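Local coordinates for PUM-HD domain-containing protein (Caenorhabditis elegans, PDB 7CGH) that binds PBE RNA through its Pumilio homology domain and probably recognises the 3' untranslated regions of target mRNAs, at residues Glu69-Ala74 against Ala100-Ala105; Val122-Leu127 against Asn156-Lys161; Cys149-Asn154 against Ser189-Gly194; Asn183-Met188 against Gly215-Arg220. All coordinates share one frame; numbering follows the deposited sequence.

Contact 1 (Glu69-Ala74 against Ala100-Ala105)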
loop_
_atom_site.group_PDB
_atom_site.type_symbol
_atom_site.label_atom_id
_atom_site.label_comp_id
_atom_site.label_asym_id
_atom_site.label_seq_id
_atom_site.Cartn_x
_atom_site.Cartn_y
_atom_site.Cartn_z
ATOM N N GLU A 69 32.359 -6.845 13.241
ATOM C CA GLU A 69 31.717 -8.075 13.675
ATOM C C GLU A 69 30.278 -8.158 13.190
ATOM O O GLU A 69 29.790 -9.257 12.910
ATOM C CB GLU A 69 31.766 -8.184 15.195
ATOM C CG GLU A 69 32.526 -9.370 15.696
ATOM C CD GLU A 69 32.686 -9.321 17.184
ATOM O OE1 GLU A 69 32.299 -10.302 17.867
ATOM O OE2 GLU A 69 33.182 -8.277 17.665
ATOM N N VAL A 70 29.584 -7.023 13.103
ATOM C CA VAL A 70 28.257 -7.018 12.495
ATOM C C VAL A 70 28.345 -7.455 11.037
ATOM O O VAL A 70 27.543 -8.275 10.577
ATOM C CB VAL A 70 27.599 -5.632 12.640
ATOM C CG1 VAL A 70 26.374 -5.519 11.752
ATOM C CG2 VAL A 70 27.231 -5.357 14.102
ATOM N N VAL A 71 29.330 -6.939 10.291
ATOM C CA VAL A 71 29.500 -7.361 8.898
ATOM C C VAL A 71 29.767 -8.863 8.818
ATOM O O VAL A 71 29.163 -9.577 8.006
ATOM C CB VAL A 71 30.630 -6.566 8.222
ATOM C CG1 VAL A 71 30.979 -7.212 6.896
ATOM C CG2 VAL A 71 30.232 -5.113 8.044
ATOM N N SER A 72 30.675 -9.364 9.660
ATOM C CA SER A 72 31.096 -10.761 9.545
ATOM C C SER A 72 29.962 -11.725 9.845
ATOM O O SER A 72 29.931 -12.832 9.306
ATOM C CB SER A 72 32.255 -11.041 10.503
ATOM O OG SER A 72 33.470 -10.613 9.933
ATOM N N ASN A 73 29.042 -11.335 10.724
ATOM C CA ASN A 73 27.958 -12.192 11.172
ATOM C C ASN A 73 26.611 -11.776 10.587
ATOM O O ASN A 73 25.565 -12.229 11.072
ATOM C CB ASN A 73 27.910 -12.189 12.703
ATOM C CG ASN A 73 29.186 -12.764 13.330
ATOM O OD1 ASN A 73 29.340 -13.974 13.431
ATOM N ND2 ASN A 73 30.096 -11.893 13.741
ATOM N N ALA A 74 26.617 -10.944 9.543
ATOM C CA ALA A 74 25.381 -10.315 9.083
ATOM C C ALA A 74 24.359 -11.350 8.644
ATOM O O ALA A 74 23.163 -11.220 8.936
ATOM C CB ALA A 74 25.682 -9.349 7.940
ATOM N N ALA A 100 28.253 0.720 2.083
ATOM C CA ALA A 100 28.654 -0.274 1.092
ATOM C C ALA A 100 29.134 -1.562 1.744
ATOM O O ALA A 100 28.860 -2.659 1.247
ATOM C CB ALA A 100 29.741 0.285 0.180
ATOM N N ARG A 101 29.874 -1.456 2.841
ATOM C CA ARG A 101 30.306 -2.663 3.528
ATOM C C ARG A 101 29.108 -3.470 4.010
ATOM O O ARG A 101 29.071 -4.691 3.850
ATOM C CB ARG A 101 31.226 -2.289 4.687
ATOM C CG ARG A 101 32.431 -1.461 4.249
ATOM C CD ARG A 101 33.181 -0.906 5.441
ATOM N NE ARG A 101 33.477 -1.965 6.400
ATOM C CZ ARG A 101 34.080 -1.768 7.563
ATOM N NH1 ARG A 101 34.296 -2.802 8.367
ATOM N NH2 ARG A 101 34.463 -0.545 7.920
ATOM N N LEU A 102 28.102 -2.802 4.576
ATOM C CA LEU A 102 26.905 -3.511 5.029
ATOM C C LEU A 102 26.211 -4.215 3.863
ATOM O O LEU A 102 25.935 -5.422 3.921
ATOM C CB LEU A 102 25.957 -2.527 5.716
ATOM C CG LEU A 102 25.151 -3.057 6.889
ATOM C CD1 LEU A 102 26.017 -3.976 7.737
ATOM C CD2 LEU A 102 24.609 -1.893 7.716
ATOM N N VAL A 103 25.966 -3.480 2.774
ATOM C CA VAL A 103 25.298 -4.042 1.606
ATOM C C VAL A 103 26.073 -5.235 1.054
ATOM O O VAL A 103 25.484 -6.266 0.696
ATOM C CB VAL A 103 25.102 -2.947 0.546
ATOM C CG1 VAL A 103 24.551 -3.530 -0.726
ATOM C CG2 VAL A 103 24.163 -1.892 1.084
ATOM N N ASP A 104 27.405 -5.125 0.990
ATOM C CA ASP A 104 28.213 -6.242 0.505
ATOM C C ASP A 104 28.049 -7.470 1.390
ATOM O O ASP A 104 28.017 -8.603 0.895
ATOM C CB ASP A 104 29.684 -5.845 0.431
ATOM C CG ASP A 104 30.067 -5.286 -0.924
ATOM O OD1 ASP A 104 29.501 -5.760 -1.943
ATOM O OD2 ASP A 104 30.936 -4.376 -0.970
ATOM N N ALA A 105 27.936 -7.270 2.703
ATOM C CA ALA A 105 27.853 -8.433 3.575
ATOM C C ALA A 105 26.602 -9.245 3.285
ATOM O O ALA A 105 26.593 -10.460 3.486
ATOM C CB ALA A 105 27.899 -8.002 5.044
#

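Contact 2 (Val122-Leu127 against Asn156-Lys161). With nucleotides of chain B.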
loop_
_atom_site.group_PDB
_atom_site.type_symbol
_atom_site.label_atom_id
_atom_site.label_comp_id
_atom_site.label_asym_id
_atom_site.label_seq_id
_atom_site.Cartn_x
_atom_site.Cartn_y
_atom_site.Cartn_z
ATOM N N VAL A 122 15.494 -5.262 7.220
ATOM C CA VAL A 122 16.843 -4.814 6.901
ATOM C C VAL A 122 16.909 -4.302 5.466
ATOM O O VAL A 122 17.534 -3.270 5.190
ATOM C CB VAL A 122 17.856 -5.953 7.113
ATOM C CG1 VAL A 122 19.265 -5.445 6.906
ATOM C CG2 VAL A 122 17.672 -6.637 8.495
ATOM N N LEU A 123 16.294 -5.030 4.526
ATOM C CA LEU A 123 16.307 -4.588 3.132
ATOM C C LEU A 123 15.550 -3.275 2.969
ATOM O O LEU A 123 15.971 -2.403 2.206
ATOM C CB LEU A 123 15.702 -5.654 2.213
ATOM C CG LEU A 123 16.367 -7.033 2.160
ATOM C CD1 LEU A 123 15.911 -7.803 0.924
ATOM C CD2 LEU A 123 17.873 -6.944 2.204
ATOM N N GLN A 124 14.420 -3.122 3.670
ATOM C CA GLN A 124 13.677 -1.872 3.584
ATOM C C GLN A 124 14.486 -0.736 4.185
ATOM O O GLN A 124 14.621 0.332 3.580
ATOM C CB GLN A 124 12.306 -2.011 4.271
ATOM C CG GLN A 124 11.335 -2.991 3.572
ATOM C CD GLN A 124 10.101 -3.308 4.392
ATOM O OE1 GLN A 124 9.289 -2.431 4.688
ATOM N NE2 GLN A 124 9.954 -4.576 4.773
ATOM N N LYS A 125 15.066 -0.960 5.364
ATOM C CA LYS A 125 15.857 0.096 5.984
ATOM C C LYS A 125 17.019 0.496 5.087
ATOM O O LYS A 125 17.325 1.681 4.950
ATOM C CB LYS A 125 16.333 -0.356 7.372
ATOM C CG LYS A 125 17.512 0.399 7.976
ATOM C CD LYS A 125 17.175 1.792 8.451
ATOM C CE LYS A 125 16.077 1.783 9.482
ATOM N NZ LYS A 125 16.165 3.005 10.352
ATOM N N ALA A 126 17.648 -0.476 4.428
ATOM C CA ALA A 126 18.743 -0.157 3.516
ATOM C C ALA A 126 18.271 0.758 2.394
ATOM O O ALA A 126 18.875 1.800 2.133
ATOM C CB ALA A 126 19.348 -1.434 2.944
ATOM N N LEU A 127 17.177 0.391 1.727
ATOM C CA LEU A 127 16.642 1.253 0.677
ATOM C C LEU A 127 16.250 2.622 1.227
ATOM O O LEU A 127 16.427 3.633 0.551
ATOM C CB LEU A 127 15.449 0.579 0.008
ATOM C CG LEU A 127 15.684 -0.684 -0.821
ATOM C CD1 LEU A 127 14.332 -1.303 -1.167
ATOM C CD2 LEU A 127 16.469 -0.406 -2.113
ATOM N N ASN A 156 6.396 -8.088 -0.567
ATOM C CA ASN A 156 5.713 -6.931 -1.154
ATOM C C ASN A 156 6.186 -5.621 -0.528
ATOM O O ASN A 156 6.336 -4.616 -1.231
ATOM C CB ASN A 156 4.194 -7.074 -1.041
ATOM C CG ASN A 156 3.667 -6.685 0.319
ATOM O OD1 ASN A 156 3.345 -5.520 0.552
ATOM N ND2 ASN A 156 3.582 -7.659 1.233
ATOM N N HIS A 157 6.483 -5.626 0.780
ATOM C CA HIS A 157 6.947 -4.404 1.449
ATOM C C HIS A 157 8.305 -3.955 0.924
ATOM O O HIS A 157 8.572 -2.758 0.871
ATOM C CB HIS A 157 7.015 -4.590 2.979
ATOM C CG HIS A 157 5.723 -5.028 3.593
ATOM N ND1 HIS A 157 4.733 -4.142 3.960
ATOM C CD2 HIS A 157 5.247 -6.263 3.876
ATOM C CE1 HIS A 157 3.707 -4.813 4.454
ATOM N NE2 HIS A 157 3.997 -6.103 4.420
ATOM N N VAL A 158 9.157 -4.888 0.503
ATOM C CA VAL A 158 10.430 -4.513 -0.118
ATOM C C VAL A 158 10.183 -3.880 -1.479
ATOM O O VAL A 158 10.806 -2.875 -1.833
ATOM C CB VAL A 158 11.351 -5.742 -0.237
ATOM C CG1 VAL A 158 12.657 -5.370 -0.933
ATOM C CG2 VAL A 158 11.589 -6.369 1.148
ATOM N N VAL A 159 9.261 -4.450 -2.259
ATOM C CA VAL A 159 8.947 -3.874 -3.562
ATOM C C VAL A 159 8.251 -2.527 -3.402
ATOM O O VAL A 159 8.535 -1.583 -4.146
ATOM C CB VAL A 159 8.087 -4.842 -4.383
ATOM C CG1 VAL A 159 7.680 -4.176 -5.635
ATOM C CG2 VAL A 159 8.839 -6.167 -4.637
ATOM N N GLN A 160 7.299 -2.425 -2.462
ATOM C CA GLN A 160 6.712 -1.121 -2.177
ATOM C C GLN A 160 7.802 -0.116 -1.812
ATOM O O GLN A 160 7.797 1.025 -2.284
ATOM C CB GLN A 160 5.698 -1.219 -1.033
ATOM C CG GLN A 160 4.417 -1.997 -1.282
ATOM C CD GLN A 160 3.414 -1.779 -0.149
ATOM O OE1 GLN A 160 2.904 -0.678 0.026
ATOM N NE2 GLN A 160 3.163 -2.813 0.646
ATOM N N LYS A 161 8.749 -0.531 -0.971
ATOM C CA LYS A 161 9.816 0.369 -0.548
ATOM C C LYS A 161 10.657 0.807 -1.729
ATOM O O LYS A 161 11.126 1.950 -1.771
ATOM C CB LYS A 161 10.698 -0.305 0.504
ATOM C CG LYS A 161 11.736 0.623 1.106
ATOM C CD LYS A 161 11.050 1.783 1.806
ATOM C CE LYS A 161 11.488 1.911 3.252
ATOM N NZ LYS A 161 10.944 3.151 3.883
ATOM P P A B 6 -0.485 -3.384 8.858
ATOM O OP1 A B 6 -1.714 -3.243 9.689
ATOM O OP2 A B 6 0.295 -2.154 8.614
ATOM O "O5'" A B 6 0.448 -4.487 9.537
ATOM C "C5'" A B 6 0.122 -5.866 9.435
ATOM C "C4'" A B 6 1.327 -6.741 9.643
ATOM O "O4'" A B 6 2.028 -6.953 8.386
ATOM C "C3'" A B 6 2.399 -6.186 10.571
ATOM O "O3'" A B 6 2.085 -6.354 11.931
ATOM C "C2'" A B 6 3.640 -6.945 10.119
ATOM O "O2'" A B 6 3.613 -8.282 10.595
ATOM C "C1'" A B 6 3.421 -6.956 8.606
ATOM N N9 A B 6 3.970 -5.722 8.019
ATOM C C8 A B 6 3.417 -4.459 7.944
ATOM N N7 A B 6 4.215 -3.561 7.394
ATOM C C5 A B 6 5.356 -4.276 7.090
ATOM C C6 A B 6 6.570 -3.925 6.475
ATOM N N6 A B 6 6.870 -2.701 6.027
ATOM N N1 A B 6 7.497 -4.902 6.340
ATOM C C2 A B 6 7.216 -6.131 6.787
ATOM N N3 A B 6 6.113 -6.587 7.372
ATOM C C4 A B 6 5.222 -5.601 7.492
#

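Contact 3 (Cys149-Asn154 against Ser189-Gly194)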
loop_
_atom_site.group_PDB
_atom_site.type_symbol
_atom_site.label_atom_id
_atom_site.label_comp_id
_atom_site.label_asym_id
_atom_site.label_seq_id
_atom_site.Cartn_x
_atom_site.Cartn_y
_atom_site.Cartn_z
ATOM N N CYS A 149 8.282 -12.156 -5.413
ATOM C CA CYS A 149 8.481 -11.174 -4.347
ATOM C C CYS A 149 7.296 -10.200 -4.217
ATOM O O CYS A 149 6.925 -9.822 -3.102
ATOM C CB CYS A 149 9.785 -10.425 -4.596
ATOM S SG CYS A 149 10.456 -9.569 -3.169
ATOM N N MET A 150 6.683 -9.808 -5.341
ATOM C CA MET A 150 5.576 -8.846 -5.312
ATOM C C MET A 150 4.407 -9.327 -4.471
ATOM O O MET A 150 3.768 -8.527 -3.778
ATOM C CB MET A 150 5.037 -8.576 -6.713
ATOM C CG MET A 150 6.009 -8.053 -7.672
ATOM S SD MET A 150 5.158 -7.860 -9.229
ATOM C CE MET A 150 5.603 -6.163 -9.553
ATOM N N LYS A 151 4.041 -10.603 -4.585
ATOM C CA LYS A 151 2.891 -11.085 -3.837
ATOM C C LYS A 151 3.288 -11.902 -2.607
ATOM O O LYS A 151 2.448 -12.635 -2.075
ATOM C CB LYS A 151 1.934 -11.873 -4.742
ATOM C CG LYS A 151 2.569 -12.952 -5.571
ATOM C CD LYS A 151 1.856 -13.115 -6.904
ATOM C CE LYS A 151 0.546 -13.850 -6.759
ATOM N NZ LYS A 151 0.343 -14.804 -7.887
ATOM N N ASP A 152 4.527 -11.756 -2.116
ATOM C CA ASP A 152 4.916 -12.393 -0.862
ATOM C C ASP A 152 4.453 -11.542 0.310
ATOM O O ASP A 152 4.502 -10.310 0.252
ATOM C CB ASP A 152 6.432 -12.605 -0.766
ATOM C CG ASP A 152 6.836 -13.392 0.504
ATOM O OD1 ASP A 152 6.742 -14.635 0.474
ATOM O OD2 ASP A 152 7.222 -12.778 1.535
ATOM N N GLN A 153 3.993 -12.216 1.375
ATOM C CA GLN A 153 3.576 -11.526 2.596
ATOM C C GLN A 153 4.687 -10.630 3.134
ATOM O O GLN A 153 4.413 -9.552 3.674
ATOM C CB GLN A 153 3.127 -12.553 3.656
ATOM C CG GLN A 153 3.049 -11.995 5.089
ATOM C CD GLN A 153 1.890 -12.562 5.934
ATOM O OE1 GLN A 153 1.737 -13.786 6.090
ATOM N NE2 GLN A 153 1.074 -11.655 6.489
ATOM N N ASN A 154 5.944 -11.034 2.965
ATOM C CA ASN A 154 7.066 -10.178 3.331
ATOM C C ASN A 154 7.630 -9.408 2.141
ATOM O O ASN A 154 7.903 -8.206 2.258
ATOM C CB ASN A 154 8.173 -11.011 3.994
ATOM C CG ASN A 154 7.691 -11.722 5.258
ATOM O OD1 ASN A 154 6.965 -11.150 6.073
ATOM N ND2 ASN A 154 8.073 -12.977 5.406
ATOM N N SER A 189 -3.684 -7.467 -8.901
ATOM C CA SER A 189 -4.705 -6.577 -8.352
ATOM C C SER A 189 -5.634 -7.301 -7.393
ATOM O O SER A 189 -6.159 -6.679 -6.465
ATOM C CB SER A 189 -5.511 -5.925 -9.465
ATOM O OG SER A 189 -4.741 -4.929 -10.106
ATOM N N VAL A 190 -5.834 -8.614 -7.576
ATOM C CA VAL A 190 -6.662 -9.371 -6.644
ATOM C C VAL A 190 -5.847 -10.075 -5.570
ATOM O O VAL A 190 -6.417 -10.816 -4.767
ATOM C CB VAL A 190 -7.562 -10.371 -7.401
ATOM C CG1 VAL A 190 -8.334 -9.624 -8.446
ATOM C CG2 VAL A 190 -6.741 -11.519 -8.025
ATOM N N ASP A 191 -4.568 -9.841 -5.501
ATOM C CA ASP A 191 -3.771 -10.467 -4.450
ATOM C C ASP A 191 -3.673 -9.537 -3.239
ATOM O O ASP A 191 -3.545 -8.317 -3.405
ATOM C CB ASP A 191 -2.378 -10.797 -4.963
ATOM C CG ASP A 191 -1.547 -11.527 -3.946
ATOM O OD1 ASP A 191 -1.485 -12.778 -4.013
ATOM O OD2 ASP A 191 -0.957 -10.852 -3.074
ATOM N N PRO A 192 -3.767 -10.064 -2.015
ATOM C CA PRO A 192 -3.773 -9.169 -0.838
ATOM C C PRO A 192 -2.478 -8.405 -0.657
ATOM O O PRO A 192 -2.486 -7.319 -0.065
ATOM C CB PRO A 192 -4.048 -10.116 0.345
ATOM C CG PRO A 192 -3.838 -11.506 -0.175
ATOM C CD PRO A 192 -4.119 -11.450 -1.667
ATOM N N TYR A 193 -1.371 -8.920 -1.177
ATOM C CA TYR A 193 -0.095 -8.216 -1.139
ATOM C C TYR A 193 0.271 -7.612 -2.479
ATOM O O TYR A 193 0.843 -6.512 -2.530
ATOM C CB TYR A 193 1.010 -9.164 -0.682
ATOM C CG TYR A 193 0.587 -9.985 0.520
ATOM C CD1 TYR A 193 0.454 -9.393 1.758
ATOM C CD2 TYR A 193 0.313 -11.339 0.407
ATOM C CE1 TYR A 193 0.066 -10.116 2.852
ATOM C CE2 TYR A 193 -0.082 -12.071 1.498
ATOM C CZ TYR A 193 -0.201 -11.449 2.716
ATOM O OH TYR A 193 -0.590 -12.146 3.827
ATOM N N GLY A 194 -0.061 -8.304 -3.565
ATOM C CA GLY A 194 0.238 -7.772 -4.872
ATOM C C GLY A 194 -0.464 -6.456 -5.122
ATOM O O GLY A 194 0.099 -5.569 -5.764
#

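Contact 4 (Asn183-Met188 against Gly215-Arg220)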
loop_
_atom_site.group_PDB
_atom_site.type_symbol
_atom_site.label_atom_id
_atom_site.label_comp_id
_atom_site.label_asym_id
_atom_site.label_seq_id
_atom_site.Cartn_x
_atom_site.Cartn_y
_atom_site.Cartn_z
ATOM N N ASN A 183 -2.223 -11.565 -17.782
ATOM C CA ASN A 183 -3.073 -11.667 -16.604
ATOM C C ASN A 183 -2.385 -11.189 -15.338
ATOM O O ASN A 183 -2.937 -11.343 -14.252
ATOM C CB ASN A 183 -3.554 -13.106 -16.429
ATOM C CG ASN A 183 -2.439 -14.039 -15.954
ATOM O OD1 ASN A 183 -1.257 -13.783 -16.170
ATOM N ND2 ASN A 183 -2.822 -15.126 -15.308
ATOM N N THR A 184 -1.205 -10.597 -15.453
ATOM C CA THR A 184 -0.413 -10.312 -14.263
ATOM C C THR A 184 -0.986 -9.149 -13.457
ATOM O O THR A 184 -1.047 -9.234 -12.222
ATOM C CB THR A 184 1.040 -10.032 -14.641
ATOM O OG1 THR A 184 1.503 -11.058 -15.526
ATOM C CG2 THR A 184 1.919 -10.016 -13.374
ATOM N N ILE A 185 -1.427 -8.058 -14.109
ATOM C CA ILE A 185 -1.947 -6.976 -13.269
ATOM C C ILE A 185 -3.272 -7.383 -12.638
ATOM O O ILE A 185 -3.595 -6.923 -11.538
ATOM C CB ILE A 185 -2.091 -5.607 -13.978
ATOM C CG1 ILE A 185 -3.317 -5.593 -14.861
ATOM C CG2 ILE A 185 -0.803 -5.146 -14.664
ATOM C CD1 ILE A 185 -4.576 -5.102 -14.173
ATOM N N TYR A 186 -4.078 -8.201 -13.324
ATOM C CA TYR A 186 -5.245 -8.792 -12.675
ATOM C C TYR A 186 -4.833 -9.648 -11.477
ATOM O O TYR A 186 -5.345 -9.479 -10.367
ATOM C CB TYR A 186 -6.043 -9.651 -13.662
ATOM C CG TYR A 186 -7.132 -10.399 -12.936
ATOM C CD1 TYR A 186 -8.356 -9.797 -12.690
ATOM C CD2 TYR A 186 -6.923 -11.691 -12.448
ATOM C CE1 TYR A 186 -9.342 -10.457 -11.982
ATOM C CE2 TYR A 186 -7.907 -12.354 -11.745
ATOM C CZ TYR A 186 -9.106 -11.723 -11.515
ATOM O OH TYR A 186 -10.089 -12.365 -10.832
ATOM N N GLU A 187 -3.953 -10.623 -11.716
ATOM C CA GLU A 187 -3.440 -11.488 -10.659
ATOM C C GLU A 187 -2.894 -10.673 -9.491
ATOM O O GLU A 187 -3.192 -10.956 -8.326
ATOM C CB GLU A 187 -2.361 -12.407 -11.257
ATOM C CG GLU A 187 -1.390 -13.098 -10.288
ATOM C CD GLU A 187 -0.167 -13.721 -11.020
ATOM O OE1 GLU A 187 -0.179 -13.785 -12.275
ATOM O OE2 GLU A 187 0.802 -14.152 -10.355
ATOM N N MET A 188 -2.104 -9.636 -9.786
ATOM C CA MET A 188 -1.610 -8.773 -8.717
ATOM C C MET A 188 -2.741 -7.961 -8.088
ATOM O O MET A 188 -2.780 -7.794 -6.862
ATOM C CB MET A 188 -0.518 -7.853 -9.252
ATOM C CG MET A 188 0.714 -8.601 -9.716
ATOM S SD MET A 188 1.548 -9.430 -8.353
ATOM C CE MET A 188 2.690 -10.479 -9.282
ATOM N N GLY A 215 -3.791 0.574 -18.587
ATOM C CA GLY A 215 -4.458 -0.028 -19.732
ATOM C C GLY A 215 -4.914 -1.444 -19.451
ATOM O O GLY A 215 -6.014 -1.847 -19.844
ATOM N N GLN A 216 -4.099 -2.198 -18.719
ATOM C CA GLN A 216 -4.422 -3.585 -18.401
ATOM C C GLN A 216 -5.553 -3.681 -17.372
ATOM O O GLN A 216 -6.452 -4.525 -17.501
ATOM C CB GLN A 216 -3.147 -4.265 -17.911
ATOM C CG GLN A 216 -3.039 -5.720 -18.227
ATOM C CD GLN A 216 -2.982 -6.037 -19.706
ATOM O OE1 GLN A 216 -2.900 -5.156 -20.571
ATOM N NE2 GLN A 216 -3.030 -7.314 -20.000
ATOM N N ILE A 217 -5.535 -2.807 -16.358
ATOM C CA ILE A 217 -6.656 -2.691 -15.422
ATOM C C ILE A 217 -7.988 -2.454 -16.158
ATOM O O ILE A 217 -9.001 -3.084 -15.834
ATOM C CB ILE A 217 -6.355 -1.590 -14.382
ATOM C CG1 ILE A 217 -5.177 -2.035 -13.489
ATOM C CG2 ILE A 217 -7.619 -1.254 -13.546
ATOM C CD1 ILE A 217 -4.408 -0.933 -12.749
ATOM N N HIS A 218 -8.006 -1.588 -17.184
ATOM C CA HIS A 218 -9.262 -1.350 -17.910
ATOM C C HIS A 218 -9.785 -2.623 -18.565
ATOM O O HIS A 218 -10.998 -2.830 -18.630
ATOM C CB HIS A 218 -9.103 -0.266 -18.981
ATOM C CG HIS A 218 -9.046 1.127 -18.441
ATOM N ND1 HIS A 218 -10.019 1.649 -17.611
ATOM C CD2 HIS A 218 -8.142 2.119 -18.634
ATOM C CE1 HIS A 218 -9.706 2.896 -17.304
ATOM N NE2 HIS A 218 -8.579 3.211 -17.919
ATOM N N LYS A 219 -8.890 -3.492 -19.055
ATOM C CA LYS A 219 -9.339 -4.683 -19.778
ATOM C C LYS A 219 -10.164 -5.628 -18.912
ATOM O O LYS A 219 -11.034 -6.331 -19.425
ATOM C CB LYS A 219 -8.133 -5.426 -20.362
ATOM C CG LYS A 219 -7.408 -4.578 -21.393
ATOM C CD LYS A 219 -6.189 -5.275 -21.931
ATOM C CE LYS A 219 -5.429 -4.353 -22.879
ATOM N NZ LYS A 219 -4.389 -5.159 -23.578
ATOM N N ARG A 220 -9.884 -5.713 -17.617
ATOM C CA ARG A 220 -10.665 -6.587 -16.743
ATOM C C ARG A 220 -11.226 -5.760 -15.599
ATOM O O ARG A 220 -11.214 -6.145 -14.427
ATOM C CB ARG A 220 -9.837 -7.795 -16.287
ATOM C CG ARG A 220 -9.311 -8.641 -17.491
ATOM C CD ARG A 220 -8.536 -9.917 -17.083
ATOM N NE ARG A 220 -9.337 -10.713 -16.165
ATOM C CZ ARG A 220 -8.920 -11.807 -15.535
ATOM N NH1 ARG A 220 -7.687 -12.259 -15.723
ATOM N NH2 ARG A 220 -9.745 -12.452 -14.716
#

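Contact 1 (Glu69-Ala74 against Ala100-Ala105)
Val71 and Ala105 meet where two helices of the Pumilio repeat array lie side by side. The array is an all-helical solenoid. Here the end of helix 60-72 and the turn after it pack against helix 96-106. The CA atoms of Val71 and Ala105 are 5.7 Å apart. Val71 has the largest share of the contact. Its CB branches into two methyls that go to different partners. CG1 stands anti to the backbone N (chi1 168°), which sets it against Ala105 CB at 3.7 Å. CG2 points to the preceding turn of helix 96-106. It lies 4.4 Å from Leu102 CD1 and borders the backbone O and the CB of Arg101. Val70 CG1 touches the same Leu102 CD1, at 4.3 Å. Leu102 also packs on Phe67, Phe90 and Phe91, so the apolar seam runs on into the core. No hydrogen bond crosses. The turn after helix 60-72 is held from within: Glu69 O accepts from both Asn73 N and Asn73 ND2, the latter at 2.8 Å. Beyond that turn, Ala74 CB reaches Ala105 CB at 3.9 Å. The Ala105 methyl therefore touches Val71 CG1, the Val71 carbonyl oxygen and the methyl of Ala74.

Contact 2 (Val122-Leu127 against Asn156-Lys161)
The amide of Gln124 crosses obliquely past the CB of His157, with NE2 3.4 Å from it. The amide and imidazole planes are only 11° apart. Both groups serve the base of A6 of chain B. CG of Gln124 is anti to the carbonyl carbon (chi1 -66°) and the chain runs on extended, which carries the amide out to the base. There it makes two nearly straight hydrogen bonds. OE1 accepts from A6 N6 at 2.8 Å, and NE2 donates to A6 N1 at 2.9 Å. NE2 also has a weak bond to Cys120 O. The His157 ring lies under the purine, its ND1 3.1 Å from A6 C6. On the ring's opposite face sits Asn156 OD1, which accepts from Gln160 NE2 at 2.7 Å.

Helices 119-129 and 155-165 run almost parallel here, with axes 9.2 Å apart. Below the base the contact is apolar. Leu123 CB and Leu127 CD1 pack on the two methyls of Val158. The aliphatic part of Lys161 passes Leu127 and brings CE to 3.5 Å from Gln124 O, while its NZ forms a salt bridge with Glu128. Such edge pairing plus stacking is the Pumilio way of reading a base. With one donor and one acceptor matched to N1 and N6, the Gln124 amide suits the Watson-Crick edge of adenine.

Contact 3 (Cys149-Asn154 against Ser189-Gly194)
Tyr193 and Gln153 make the main packing. Gln153 CA stands almost exactly over the ring, 3.6 Å from its centroid and 4° off the normal, a CH-pi contact. Gln153 CB follows over the same face and comes 3.6 Å from Tyr193 CZ. Tyr193 OH lies near Gln153 NE2, but the angle is too poor for a hydrogen bond.

Lys151 and Asp191 make no salt bridge. Lys151 CB packs 3.5 Å from Asp191 OD2, and the two side chains cross at about a right angle. Lys151 NZ goes instead to Glu187, in a salt bridge.

The hydrogen bonds stay within each segment. Asp191 OD2 accepts from Gly194 N and Tyr193 N, both at 2.7 Å, from opposite faces of the carboxylate plane. Asp152 OD2 takes Asn154 N at 2.6 Å and also Gly155 N.

Each aspartate thus caps the turn into the next helix, 155-165 or 194-204. These are matching inter-helix turns of successive Pumilio repeats, packed side by side in the solenoid.

Contact 4 (Asn183-Met188 against Gly215-Arg220)
Residues 184-188 make up nearly all of the short helix 184-189, and residues 215-219 close helix 207-219. The two segments pack between helices of the Pumilio array. They come nearest at Ile185 and Gln216, whose CA atoms are 6.6 Å apart. No hydrogen bond joins them. Asn183 precedes the first helix, and its O accepts from Glu187 N at 2.8 Å. Arg220 stands at the N-cap position of helix 221-225.

The main feature is a cation-pi stack. The guanidinium of Arg220 lies flat over one face of the Tyr186 ring, with planes 12° apart. Arg220 CZ is 3.5 Å from the ring centroid. NH2 sits over the middle of the ring, 3.3 Å from Tyr186 CZ, and NH1 lies over CG and CD2. Tyr186 CG is anti to the backbone N (chi1 172°), which turns the ring out to the arginine. Arg220 NH2 also forms a salt bridge with Glu223, which probably helps fix the guanidinium. Asn183 CB approaches the guanidinium edge, 4.3 Å from NH1.

Beside the stack, Ile185 CG1 packs closely on Gln216 CB. Gln216 NE2 bonds to Ser182 O. Ile185 and Tyr186 both reach Ile224 of helix 221-225, and Ile217 turns to Val233 and Val237 of helix 230-240.

The four contacts follow one another along the curved, all-helical Pumilio array. Contact 1 is nearest the N-terminus and contact 4 the furthest along, their centres about 40 Å apart. Contacts 2 and 3 have centres about 14 Å apart. Their segments alternate along the chain, and helix 146-150 of contact 3 is followed directly by helix 155-165 of contact 2. Contacts 3 and 4 are equally close and also alternate. Met150 SD of contact 3 touches Met188 CE of contact 4 at 3.6 Å. Contact 2 holds A6 of chain B. Contact 3 comes within about 5 Å of the RNA, while contacts 1 and 4 lie about 13 and 9 Å from it at their nearest atoms. Base reading and repeat-to-repeat packing thus share one continuous scaffold.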